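Local coordinates for phage integrase/site-specific recombinase (Haloarcula marismortui, PDB 3NRW), which probably binds DNA through this N-terminal core-binding domain as part of a site-specific recombinase of the tyrosine recombinase family, at residues A[19-23]-A[24-28]; A[85-88]-A[89-92]; A[94-97]-A[98-102]. All blocks are in the same frame, centred on the assembly; numbering follows the deposited sequence.

Contact 1: residues A[19-23]-A[24-28]; sequences HRQTD and AADAS
R20 meets A24 where the chain leaves helix 9-20 and heads for helix 26-45. The carbonyl O of R20 accepts a backbone bond from D23 N at 3.2 Å, and the methyl of A24 sits 3.4 Å (CB) from the same R20 O. The arginine side chain folds at chi2 and chi3 (-69° and -58°) instead of running straight out, which carries its guanidinium back along the turn: NH2 comes within 4.0 Å of A24 CB, approaching obliquely. Next along the chain, Q21 directs its amide toward the start of helix 26-45; NE2 stands 4.1 Å from D26 OD2, with amide and carboxylate planes 72° apart, a loose approach. D23 closes the segment. Its OD1 lies 3.0 Å above the centre of the R20 guanidinium plane, and the salt bridge to R20 NH1 measures 3.2 Å; no N-H points at the oxygen, so the salt bridge rests on charge and not on a directed hydrogen bond. R20, Q21 and A24 also touch I29 of helix 26-45. With A25 at the N-cap position of that helix, this is a short, solvent-facing interhelical loop joining helices 9-20 and 26-45 of the core-binding domain.

Contact 2: residues A[85-88]-A[89-92]; sequences NWLE and YLAR
Y89, L90 and E88 dominate this final part of helix 73-92, a regular alpha helix in the all-helical core-binding domain. Four consecutive i to i+4 backbone bonds, from Y89 N to N85 O through R92 N to E88 O, establish the helix. The bond from L90 N to W86 O, 3.0 Å long with an N-H...O angle of 165°, lies in the carbonyl plane. Y89 sets its CB 3.3 Å from W86 O; with CG anti to the backbone N (chi1 167°), the phenol leads away from the preceding turn and its ring stacks on H19 of helix 9-20. The guanidinium of R92 brings NH2 to the edge of the Y89 ring, in its plane. E88, on the exposed side, extends its chain outward, while its carbonyl O serves as the acceptor for R92. L90 faces the interior instead, beside A12 and M51, and L87 CD2 touches its CD1 at 4.2 Å. W86 NE1 donates to the carbonyl O of A12, which helps to hold the indole in place below the leucine. L90 CD1 stands over one face, 4.1 Å from the centroid of the W86 five-membered ring and 20° off its normal, a CH-pi contact.

Contact 3: residues A[94-97]-A[98-102]; sequences DVVD and EDLPE
V96 and L100 turn their side chains toward one another across a type I beta turn running from D97 to L100. Both CB atoms point across the turn and the two side chains run at a slant to each other. The modelled approach of V96 CG1 to L100 CD2 is too short to be trusted, and the exact positions of these two methyls are doubtful. The evidence for an apolar pairing is therefore the mutual direction of the side chains, their burial and the packing they share on helix 73-92: V96 CG2 rests on L90, and L100 packs on L87. L100 also touches L54, and V96 touches M51, which places both side chains in the buried interior.

The turn itself is closed by L100 N, which donates to D97 O at 3.1 Å with an N-H...O angle of 160°. The donor sits 57° out of the carbonyl plane and is therefore not on a lone pair. P101 CD lies 3.7 Å from the same D97 O.

Acidic groups gather on the polar side. E98 bends at chi2 so that its OE1 turns back on the preceding backbone, 3.6 Å from D97 C. D99 takes the chi1 position between its own backbone N and carbonyl carbon (63°), which curls the carboxylate back over the turn until OD2 is 3.4 Å from D97 CB. The carboxylates of D97 and D99 approach to 4.4 Å between D97 OD1 and D99 OD2. R52 offers D97 OD2 a long, weak ion pair and bonds to the carbonyl O of D94. The turn and the residue before it thus place a buried apolar pair on one side and acidic side chains on the other; the nearness of D97 and D99 is probably unfavourable in charge, and R52 would ease it through its weak pair with D97.

How the contacts relate
Along the chain the three contacts come in series: contact 1 joins helix 9-20 to helix 26-45, contact 2 forms the last turns of helix 73-92, and contact 3 lies in the loop that follows. Contacts 2 and 3 are neighbours, their centres 7 Å apart. A Schellman motif with D94 as its C-prime residue ends the helix between them, and V96, L100 and P101 then fold back on L90, L87 and E88. Contact 1 is 16 Å from contact 2 between centres, yet H19 reaches both Y89 and R92. Contacts 1 and 3 are 23 Å apart between centres and about 11 Å at their nearest atoms, and do not touch. Helix 73-92 thus touches the C-terminal part of helix 9-20 and also carries the following loop, tying both into one compact helical domain.

Contact 1: residues A[19-23]-A[24-28]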
loop_
_atom_site.group_PDB
_atom_site.type_symbol
_atom_site.label_atom_id
_atom_site.label_comp_id
_atom_site.label_asym_id
_atom_site.label_seq_id
_atom_site.Cartn_x
_atom_site.Cartn_y
_atom_site.Cartn_z
ATOM N N HIS A 19 -7.666 6.620 9.254
ATOM C CA HIS A 19 -8.506 7.370 8.328
ATOM C C HIS A 19 -9.725 6.576 7.867
ATOM O O HIS A 19 -10.805 7.139 7.671
ATOM C CB HIS A 19 -7.681 7.817 7.112
ATOM C CG HIS A 19 -8.507 8.246 5.940
ATOM N ND1 HIS A 19 -8.773 7.410 4.875
ATOM C CD2 HIS A 19 -9.136 9.412 5.669
ATOM C CE1 HIS A 19 -9.531 8.047 3.998
ATOM N NE2 HIS A 19 -9.765 9.264 4.458
ATOM N N ARG A 20 -9.549 5.271 7.689
ATOM C CA ARG A 20 -10.638 4.399 7.251
ATOM C C ARG A 20 -11.463 3.934 8.449
ATOM O O ARG A 20 -12.558 3.390 8.293
ATOM C CB ARG A 20 -10.076 3.180 6.514
ATOM C CG ARG A 20 -9.500 3.491 5.137
ATOM C CD ARG A 20 -10.602 3.876 4.159
ATOM N NE ARG A 20 -11.604 2.818 4.044
ATOM C CZ ARG A 20 -12.612 2.828 3.179
ATOM N NH1 ARG A 20 -12.760 3.844 2.342
ATOM N NH2 ARG A 20 -13.474 1.820 3.154
ATOM N N GLN A 21 -10.925 4.163 9.643
ATOM C CA GLN A 21 -11.580 3.774 10.888
ATOM C C GLN A 21 -12.847 4.597 11.121
ATOM O O GLN A 21 -13.320 4.705 12.253
ATOM C CB GLN A 21 -10.621 3.984 12.062
ATOM C CG GLN A 21 -10.986 3.232 13.331
ATOM C CD GLN A 21 -10.436 1.821 13.341
ATOM O OE1 GLN A 21 -9.222 1.618 13.318
ATOM N NE2 GLN A 21 -11.325 0.835 13.374
ATOM N N THR A 22 -13.393 5.179 10.057
ATOM C CA THR A 22 -14.598 5.992 10.182
ATOM C C THR A 22 -15.739 5.516 9.290
ATOM O O THR A 22 -16.909 5.707 9.618
ATOM C CB THR A 22 -14.309 7.471 9.856
ATOM O OG1 THR A 22 -15.519 8.231 9.971
ATOM C CG2 THR A 22 -13.765 7.610 8.442
ATOM N N ASP A 23 -15.399 4.899 8.161
ATOM C CA ASP A 23 -16.412 4.406 7.233
ATOM C C ASP A 23 -16.212 2.942 6.851
ATOM O O ASP A 23 -16.653 2.503 5.786
ATOM C CB ASP A 23 -16.432 5.270 5.968
ATOM C CG ASP A 23 -15.052 5.445 5.356
ATOM O OD1 ASP A 23 -14.375 4.428 5.095
ATOM O OD2 ASP A 23 -14.647 6.605 5.130
ATOM N N ALA A 24 -15.550 2.188 7.722
ATOM C CA ALA A 24 -15.297 0.774 7.470
ATOM C C ALA A 24 -15.491 -0.056 8.733
ATOM O O ALA A 24 -15.191 0.398 9.836
ATOM C CB ALA A 24 -13.881 0.584 6.937
ATOM N N ALA A 25 -15.999 -1.274 8.564
ATOM C CA ALA A 25 -16.222 -2.175 9.688
ATOM C C ALA A 25 -14.870 -2.631 10.236
ATOM O O ALA A 25 -13.856 -2.534 9.544
ATOM C CB ALA A 25 -17.040 -3.382 9.234
ATOM N N ASP A 26 -14.867 -3.122 11.473
ATOM C CA ASP A 26 -13.650 -3.601 12.133
ATOM C C ASP A 26 -12.940 -4.668 11.308
ATOM O O ASP A 26 -11.708 -4.697 11.242
ATOM C CB ASP A 26 -13.975 -4.203 13.504
ATOM C CG ASP A 26 -14.326 -3.160 14.549
ATOM O OD1 ASP A 26 -14.650 -3.564 15.685
ATOM O OD2 ASP A 26 -14.275 -1.947 14.247
ATOM N N ALA A 27 -13.717 -5.556 10.698
ATOM C CA ALA A 27 -13.147 -6.630 9.892
ATOM C C ALA A 27 -12.440 -6.088 8.656
ATOM O O ALA A 27 -11.414 -6.622 8.243
ATOM C CB ALA A 27 -14.232 -7.619 9.485
ATOM N N SER A 28 -12.986 -5.030 8.063
ATOM C CA SER A 28 -12.365 -4.448 6.879
ATOM C C SER A 28 -11.021 -3.829 7.254
ATOM O O SER A 28 -10.038 -3.969 6.525
ATOM C CB SER A 28 -13.278 -3.389 6.259
ATOM O OG SER A 28 -14.444 -3.990 5.718
#

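Contact 2: residues A[85-88]-A[89-92]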
loop_
_atom_site.group_PDB
_atom_site.type_symbol
_atom_site.label_atom_id
_atom_site.label_comp_id
_atom_site.label_asym_id
_atom_site.label_seq_id
_atom_site.Cartn_x
_atom_site.Cartn_y
_atom_site.Cartn_z
ATOM N N ASN A 85 -5.823 1.761 -3.285
ATOM C CA ASN A 85 -6.635 2.715 -2.536
ATOM C C ASN A 85 -5.792 3.472 -1.523
ATOM O O ASN A 85 -6.032 4.651 -1.242
ATOM C CB ASN A 85 -7.779 2.002 -1.820
ATOM C CG ASN A 85 -8.703 1.298 -2.780
ATOM O OD1 ASN A 85 -8.802 1.678 -3.945
ATOM N ND2 ASN A 85 -9.396 0.277 -2.299
ATOM N N TRP A 86 -4.804 2.785 -0.968
ATOM C CA TRP A 86 -3.920 3.399 0.006
ATOM C C TRP A 86 -3.139 4.529 -0.655
ATOM O O TRP A 86 -3.093 5.641 -0.128
ATOM C CB TRP A 86 -2.978 2.339 0.567
ATOM C CG TRP A 86 -1.994 2.809 1.576
ATOM C CD1 TRP A 86 -2.159 3.792 2.508
ATOM C CD2 TRP A 86 -0.716 2.222 1.830
ATOM N NE1 TRP A 86 -1.054 3.847 3.343
ATOM C CE2 TRP A 86 -0.160 2.890 2.946
ATOM C CE3 TRP A 86 0.008 1.187 1.226
ATOM C CZ2 TRP A 86 1.093 2.550 3.467
ATOM C CZ3 TRP A 86 1.259 0.851 1.748
ATOM C CH2 TRP A 86 1.783 1.531 2.858
ATOM N N LEU A 87 -2.544 4.255 -1.811
ATOM C CA LEU A 87 -1.780 5.276 -2.512
ATOM C C LEU A 87 -2.656 6.449 -2.954
ATOM O O LEU A 87 -2.183 7.584 -3.009
ATOM C CB LEU A 87 -1.045 4.672 -3.710
ATOM C CG LEU A 87 0.008 3.618 -3.341
ATOM C CD1 LEU A 87 0.745 3.180 -4.592
ATOM C CD2 LEU A 87 0.993 4.189 -2.318
ATOM N N GLU A 88 -3.923 6.185 -3.267
ATOM C CA GLU A 88 -4.828 7.265 -3.670
ATOM C C GLU A 88 -5.002 8.211 -2.487
ATOM O O GLU A 88 -5.015 9.428 -2.654
ATOM C CB GLU A 88 -6.192 6.708 -4.098
ATOM C CG GLU A 88 -6.105 5.759 -5.282
ATOM C CD GLU A 88 -7.463 5.379 -5.848
ATOM O OE1 GLU A 88 -8.415 5.206 -5.059
ATOM O OE2 GLU A 88 -7.568 5.229 -7.083
ATOM N N TYR A 89 -5.135 7.643 -1.291
ATOM C CA TYR A 89 -5.283 8.440 -0.080
ATOM C C TYR A 89 -4.030 9.282 0.123
ATOM O O TYR A 89 -4.112 10.488 0.358
ATOM C CB TYR A 89 -5.499 7.534 1.141
ATOM C CG TYR A 89 -5.352 8.238 2.471
ATOM C CD1 TYR A 89 -6.178 9.310 2.814
ATOM C CD2 TYR A 89 -4.378 7.838 3.391
ATOM C CE1 TYR A 89 -6.039 9.964 4.034
ATOM C CE2 TYR A 89 -4.232 8.488 4.611
ATOM C CZ TYR A 89 -5.067 9.553 4.928
ATOM O OH TYR A 89 -4.930 10.212 6.130
ATOM N N LEU A 90 -2.868 8.642 0.031
ATOM C CA LEU A 90 -1.609 9.351 0.216
ATOM C C LEU A 90 -1.390 10.435 -0.835
ATOM O O LEU A 90 -0.804 11.475 -0.541
ATOM C CB LEU A 90 -0.434 8.370 0.206
ATOM C CG LEU A 90 -0.401 7.340 1.340
ATOM C CD1 LEU A 90 0.834 6.475 1.170
ATOM C CD2 LEU A 90 -0.386 8.035 2.707
ATOM N N ALA A 91 -1.852 10.198 -2.059
ATOM C CA ALA A 91 -1.695 11.200 -3.105
ATOM C C ALA A 91 -2.561 12.415 -2.767
ATOM O O ALA A 91 -2.138 13.558 -2.949
ATOM C CB ALA A 91 -2.085 10.625 -4.463
ATOM N N ARG A 92 -3.766 12.168 -2.260
ATOM C CA ARG A 92 -4.666 13.257 -1.895
ATOM C C ARG A 92 -4.060 14.127 -0.802
ATOM O O ARG A 92 -4.221 15.351 -0.815
ATOM C CB ARG A 92 -6.020 12.714 -1.421
ATOM C CG ARG A 92 -6.996 13.804 -0.966
ATOM C CD ARG A 92 -8.432 13.292 -0.891
ATOM N NE ARG A 92 -8.655 12.322 0.179
ATOM C CZ ARG A 92 -8.686 12.619 1.476
ATOM N NH1 ARG A 92 -8.503 13.867 1.882
ATOM N NH2 ARG A 92 -8.926 11.668 2.368
#

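Contact 3: residues A[94-97]-A[98-102]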
loop_
_atom_site.group_PDB
_atom_site.type_symbol
_atom_site.label_atom_id
_atom_site.label_comp_id
_atom_site.label_asym_id
_atom_site.label_seq_id
_atom_site.Cartn_x
_atom_site.Cartn_y
_atom_site.Cartn_z
ATOM N N ASP A 94 -0.924 14.651 -0.302
ATOM C CA ASP A 94 0.402 15.091 -0.711
ATOM C C ASP A 94 1.598 14.293 -0.180
ATOM O O ASP A 94 2.710 14.818 -0.111
ATOM C CB ASP A 94 0.557 16.575 -0.331
ATOM C CG ASP A 94 -0.651 17.412 -0.735
ATOM O OD1 ASP A 94 -1.015 17.383 -1.932
ATOM O OD2 ASP A 94 -1.234 18.097 0.142
ATOM N N VAL A 95 1.378 13.030 0.177
ATOM C CA VAL A 95 2.449 12.182 0.702
ATOM C C VAL A 95 3.229 11.480 -0.411
ATOM O O VAL A 95 4.394 11.116 -0.233
ATOM C CB VAL A 95 1.879 11.147 1.693
ATOM C CG1 VAL A 95 2.957 10.160 2.122
ATOM C CG2 VAL A 95 1.331 11.873 2.911
ATOM N N VAL A 96 2.585 11.281 -1.556
ATOM C CA VAL A 96 3.261 10.664 -2.686
ATOM C C VAL A 96 2.872 11.401 -3.966
ATOM O O VAL A 96 1.881 12.131 -3.988
ATOM C CB VAL A 96 2.906 9.170 -2.836
ATOM C CG1 VAL A 96 3.859 8.531 -3.817
ATOM C CG2 VAL A 96 3.006 8.458 -1.493
ATOM N N ASP A 97 3.671 11.219 -5.014
ATOM C CA ASP A 97 3.427 11.849 -6.312
ATOM C C ASP A 97 2.004 11.568 -6.778
ATOM O O ASP A 97 1.515 10.448 -6.653
ATOM C CB ASP A 97 4.408 11.309 -7.356
ATOM C CG ASP A 97 5.827 11.796 -7.137
ATOM O OD1 ASP A 97 6.742 11.245 -7.784
ATOM O OD2 ASP A 97 6.026 12.732 -6.333
ATOM N N GLU A 98 1.348 12.580 -7.333
ATOM C CA GLU A 98 -0.022 12.416 -7.796
ATOM C C GLU A 98 -0.203 11.364 -8.886
ATOM O O GLU A 98 -1.295 10.818 -9.041
ATOM C CB GLU A 98 -0.591 13.754 -8.279
ATOM C CG GLU A 98 0.301 14.510 -9.250
ATOM C CD GLU A 98 1.214 15.505 -8.554
ATOM O OE1 GLU A 98 2.054 15.082 -7.728
ATOM O OE2 GLU A 98 1.087 16.718 -8.835
ATOM N N ASP A 99 0.852 11.065 -9.641
ATOM C CA ASP A 99 0.736 10.071 -10.706
ATOM C C ASP A 99 1.183 8.667 -10.310
ATOM O O ASP A 99 1.341 7.796 -11.167
ATOM C CB ASP A 99 1.518 10.517 -11.948
ATOM C CG ASP A 99 3.011 10.646 -11.692
ATOM O OD1 ASP A 99 3.760 10.883 -12.662
ATOM O OD2 ASP A 99 3.442 10.517 -10.525
ATOM N N LEU A 100 1.374 8.431 -9.017
ATOM C CA LEU A 100 1.816 7.117 -8.570
ATOM C C LEU A 100 0.717 6.059 -8.462
ATOM O O LEU A 100 0.876 4.939 -8.945
ATOM C CB LEU A 100 2.530 7.223 -7.222
ATOM C CG LEU A 100 3.101 5.882 -6.753
ATOM C CD1 LEU A 100 4.374 5.565 -7.538
ATOM C CD2 LEU A 100 3.402 5.942 -5.272
ATOM N N PRO A 101 -0.413 6.396 -7.824
ATOM C CA PRO A 101 -1.483 5.406 -7.692
ATOM C C PRO A 101 -1.910 4.735 -8.998
ATOM O O PRO A 101 -2.254 3.554 -9.005
ATOM C CB PRO A 101 -2.608 6.196 -7.017
ATOM C CG PRO A 101 -2.327 7.618 -7.415
ATOM C CD PRO A 101 -0.835 7.705 -7.296
ATOM N N GLU A 102 -1.867 5.479 -10.100
ATOM C CA GLU A 102 -2.246 4.941 -11.407
ATOM C C GLU A 102 -1.273 3.873 -11.893
ATOM O O GLU A 102 -1.606 3.064 -12.756
ATOM C CB GLU A 102 -2.303 6.061 -12.453
ATOM C CG GLU A 102 -1.046 6.930 -12.485
ATOM C CD GLU A 102 -0.706 7.459 -13.871
ATOM O OE1 GLU A 102 -1.611 7.973 -14.567
ATOM O OE2 GLU A 102 0.480 7.375 -14.256
#